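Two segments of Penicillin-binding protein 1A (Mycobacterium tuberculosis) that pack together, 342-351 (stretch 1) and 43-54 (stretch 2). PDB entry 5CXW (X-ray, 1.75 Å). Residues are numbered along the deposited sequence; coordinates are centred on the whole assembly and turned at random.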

# COMPACT_ATOMS: atom_id res chain seq x y z
N GLY A 342 11.32 0.25 10.13
CA GLY A 342 11.33 0.99 11.36
C GLY A 342 9.96 1.50 11.73
O GLY A 342 8.98 0.73 11.79
N LEU A 343 9.85 2.80 11.96
CA LEU A 343 8.54 3.37 12.40
C LEU A 343 7.31 2.97 11.59
O LEU A 343 6.29 2.71 12.18
CB LEU A 343 8.55 4.90 12.56
CG LEU A 343 9.61 5.51 13.45
CD1 LEU A 343 9.41 7.02 13.52
CD2 LEU A 343 9.61 4.87 14.85
N PRO A 344 7.41 2.88 10.22
CA PRO A 344 6.18 2.51 9.51
C PRO A 344 5.71 1.08 9.84
O PRO A 344 4.52 0.85 10.01
CB PRO A 344 6.56 2.61 8.03
CG PRO A 344 7.76 3.54 8.02
CD PRO A 344 8.48 3.23 9.31
N SER A 345 6.65 0.17 10.03
CA SER A 345 6.33 -1.21 10.44
C SER A 345 5.85 -1.28 11.87
O SER A 345 4.93 -2.03 12.18
CB SER A 345 7.53 -2.13 10.19
OG SER A 345 7.78 -2.31 8.83
N ASP A 346 6.39 -0.43 12.77
CA ASP A 346 5.88 -0.33 14.13
C ASP A 346 4.41 0.08 14.12
O ASP A 346 3.55 -0.55 14.80
CB ASP A 346 6.68 0.70 14.96
CG ASP A 346 8.12 0.32 15.20
OD1 ASP A 346 8.46 -0.87 15.36
OD2 ASP A 346 8.94 1.26 15.28
N ILE A 347 4.07 1.11 13.32
CA ILE A 347 2.72 1.60 13.24
C ILE A 347 1.79 0.56 12.59
O ILE A 347 0.67 0.35 13.05
CB ILE A 347 2.69 2.96 12.48
CG1 ILE A 347 3.45 4.05 13.26
CG2 ILE A 347 1.27 3.36 12.11
CD1 ILE A 347 3.79 5.32 12.45
N TRP A 348 2.24 -0.01 11.50
CA TRP A 348 1.48 -1.03 10.74
C TRP A 348 1.12 -2.21 11.68
O TRP A 348 -0.03 -2.63 11.78
CB TRP A 348 2.32 -1.53 9.56
CG TRP A 348 1.64 -2.67 8.84
CD1 TRP A 348 0.63 -2.59 7.92
CD2 TRP A 348 1.91 -4.08 9.00
NE1 TRP A 348 0.26 -3.87 7.51
CE2 TRP A 348 1.04 -4.79 8.13
CE3 TRP A 348 2.84 -4.80 9.75
CZ2 TRP A 348 1.05 -6.21 8.02
CZ3 TRP A 348 2.84 -6.23 9.65
CH2 TRP A 348 1.94 -6.90 8.82
N LYS A 349 2.14 -2.74 12.36
CA LYS A 349 1.93 -3.89 13.25
C LYS A 349 0.92 -3.56 14.36
O LYS A 349 0.02 -4.35 14.69
CB LYS A 349 3.26 -4.36 13.86
CG LYS A 349 3.04 -5.32 15.07
CD LYS A 349 4.31 -6.02 15.49
CE LYS A 349 4.12 -6.63 16.87
NZ LYS A 349 3.15 -7.77 16.84
N ALA A 350 1.11 -2.39 14.98
CA ALA A 350 0.25 -1.97 16.08
C ALA A 350 -1.17 -1.73 15.60
O ALA A 350 -2.14 -2.13 16.28
CB ALA A 350 0.80 -0.73 16.73
N THR A 351 -1.30 -1.14 14.43
CA THR A 351 -2.64 -0.89 13.88
C THR A 351 -3.32 -2.22 13.57
O THR A 351 -4.51 -2.44 13.89
CB THR A 351 -2.51 -0.05 12.60
OG1 THR A 351 -1.94 1.26 12.92
CG2 THR A 351 -3.92 0.17 11.97
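Stretch 2 43-54: RAAEKAVAKYLD

Ile347 and Ala48 mark the centre of the contact, where two helices meet through small and apolar side chains. The CA atoms of Ile347 and Ala48 are 5.1 Å apart. Ile347 is buried, and its side chain fits as a knob among Ala48, Val49, Tyr52 and Leu53. Its CG2 lies 4.1 Å from Ala48 CB and 4.2 Å from Val49 CG2. Its CG1 lies 3.8 Å from Tyr52 CB, and its CD1 reaches Leu53 CD1 at 4.0 Å. Ala48 points toward stretch 1, and its CB also packs against Ala350 CB at 3.7 Å.

Stretch 2 is helical from Arg43, continuing a helix that begins earlier in the chain. In stretch 1 the helix runs from Leu343 to Thr351 and continues beyond it, with Gly342 at the N-cap position. Both are held by regular backbone hydrogen bonds from residue i+4 to residue i, such as Ile347 N to Leu343 O at 3.0 Å and Tyr52 N to Ala48 O at 2.9 Å. The helices run roughly antiparallel, with a crossing angle of 152° and a closest axial approach of 8.4 Å. The register follows this antiparallel order: Thr351 lies near Ala45, with CA atoms 4.7 Å apart, and Leu343 near Tyr52, with CA atoms 6.4 Å apart.

At the Ala45 end the backbones come close, and the residues of stretch 2 here, Ala44 and Ala45, are small. Thr351 CG2 is 3.9 Å from Ala45 CB, and Thr351 O is 3.7 Å from Ala44 CB. Thr351 OG1 donates a hydrogen bond to Ile347 O at 2.8 Å, so the hydroxyl is satisfied within its own helix. The same OG1 approaches Ala45 CA at 3.4 Å.

At the other end, Tyr52 has the largest area covered by the opposing stretch. Its side chain sits among Leu343, Asp346, Ile347 and Ala350. Asp346 CB lies over one face of the ring, 3.5 Å from the centroid of Tyr52 and 6° off the ring normal, a CH-pi contact. Ala350 CB lies at the ring edge, 4.2 Å from Tyr52 CE2. The end of Leu343 also comes in, with CD1 3.7 Å from Tyr52 O.

Polar groups appear at the margin. No direct hydrogen bond joins the two stretches. One water makes the link instead: it donates to Asp346 O at 2.8 Å and forms a weak hydrogen bond with Tyr52 OH at 3.3 Å. Asp346 OD1 is hydrogen-bonded elsewhere in the structure.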

# COMPACT_ATOMS: atom_id res chain seq x y z
N ARG A 43 -9.18 3.61 16.39
CA ARG A 43 -8.47 3.87 17.65
C ARG A 43 -7.05 3.27 17.64
O ARG A 43 -6.08 3.90 18.13
CB ARG A 43 -9.29 3.36 18.86
CG ARG A 43 -10.57 4.21 19.17
CD ARG A 43 -11.32 3.85 20.48
NE ARG A 43 -10.79 2.57 20.87
CZ ARG A 43 -11.34 1.36 20.66
NH1 ARG A 43 -10.58 0.27 20.97
NH2 ARG A 43 -12.66 1.24 20.22
N ALA A 44 -6.92 2.07 17.08
CA ALA A 44 -5.60 1.39 17.02
C ALA A 44 -4.65 2.19 16.14
O ALA A 44 -3.46 2.39 16.51
CB ALA A 44 -5.72 -0.05 16.50
N ALA A 45 -5.15 2.71 15.02
CA ALA A 45 -4.28 3.48 14.11
C ALA A 45 -3.84 4.78 14.77
O ALA A 45 -2.65 5.12 14.71
CB ALA A 45 -4.99 3.82 12.80
N GLU A 46 -4.80 5.51 15.36
CA GLU A 46 -4.51 6.77 16.02
C GLU A 46 -3.52 6.61 17.19
O GLU A 46 -2.55 7.40 17.32
CB GLU A 46 -5.80 7.49 16.46
CG GLU A 46 -6.63 7.96 15.27
CD GLU A 46 -7.87 8.79 15.62
OE1 GLU A 46 -7.94 9.35 16.74
OE2 GLU A 46 -8.78 8.93 14.78
N LYS A 47 -3.74 5.59 17.99
CA LYS A 47 -2.83 5.26 19.07
C LYS A 47 -1.40 4.93 18.61
O LYS A 47 -0.41 5.34 19.25
CB LYS A 47 -3.37 4.09 19.88
CG LYS A 47 -2.50 3.78 21.07
CD LYS A 47 -3.06 2.61 21.91
CE LYS A 47 -1.97 1.99 22.83
NZ LYS A 47 -0.52 1.92 22.35
N ALA A 48 -1.32 4.16 17.52
CA ALA A 48 -0.04 3.73 16.99
C ALA A 48 0.73 4.94 16.47
O ALA A 48 1.94 5.10 16.77
CB ALA A 48 -0.23 2.75 15.88
N VAL A 49 0.05 5.80 15.72
CA VAL A 49 0.71 7.00 15.19
C VAL A 49 1.21 7.87 16.35
O VAL A 49 2.36 8.33 16.31
CB VAL A 49 -0.19 7.83 14.24
CG1 VAL A 49 0.44 9.19 13.86
CG2 VAL A 49 -0.48 7.06 12.99
N ALA A 50 0.38 8.06 17.37
CA ALA A 50 0.74 8.92 18.49
C ALA A 50 1.97 8.35 19.21
O ALA A 50 2.96 9.06 19.45
CB ALA A 50 -0.43 9.07 19.41
N LYS A 51 1.95 7.03 19.43
CA LYS A 51 2.99 6.34 20.13
C LYS A 51 4.32 6.47 19.40
O LYS A 51 5.31 6.87 19.99
CB LYS A 51 2.64 4.87 20.30
CG LYS A 51 3.77 4.01 20.82
CD LYS A 51 3.28 2.65 21.29
CE LYS A 51 4.44 1.87 21.83
NZ LYS A 51 3.98 0.48 22.07
N TYR A 52 4.33 6.11 18.12
CA TYR A 52 5.58 6.03 17.37
C TYR A 52 6.12 7.36 16.85
O TYR A 52 7.31 7.46 16.58
CB TYR A 52 5.47 4.94 16.30
CG TYR A 52 5.40 3.60 16.98
CD1 TYR A 52 6.49 3.09 17.65
CD2 TYR A 52 4.22 2.85 17.00
CE1 TYR A 52 6.40 1.88 18.35
CE2 TYR A 52 4.15 1.65 17.65
CZ TYR A 52 5.24 1.17 18.33
OH TYR A 52 5.20 -0.02 19.02
N LEU A 53 5.29 8.39 16.76
CA LEU A 53 5.78 9.75 16.41
C LEU A 53 6.07 10.59 17.66
O LEU A 53 6.57 11.72 17.53
CB LEU A 53 4.81 10.49 15.52
CG LEU A 53 5.12 10.32 14.02
CD1 LEU A 53 5.27 8.88 13.59
CD2 LEU A 53 4.07 11.08 13.22
N ASP A 54 5.79 10.06 18.85
CA ASP A 54 6.07 10.78 20.09
C ASP A 54 7.56 11.01 20.26
O ASP A 54 8.36 10.10 20.08
CB ASP A 54 5.48 10.05 21.31
CG ASP A 54 5.50 10.88 22.53
OD1 ASP A 54 5.11 12.07 22.51
OD2 ASP A 54 5.86 10.32 23.56
O HOH W 1 4.40 -2.35 16.78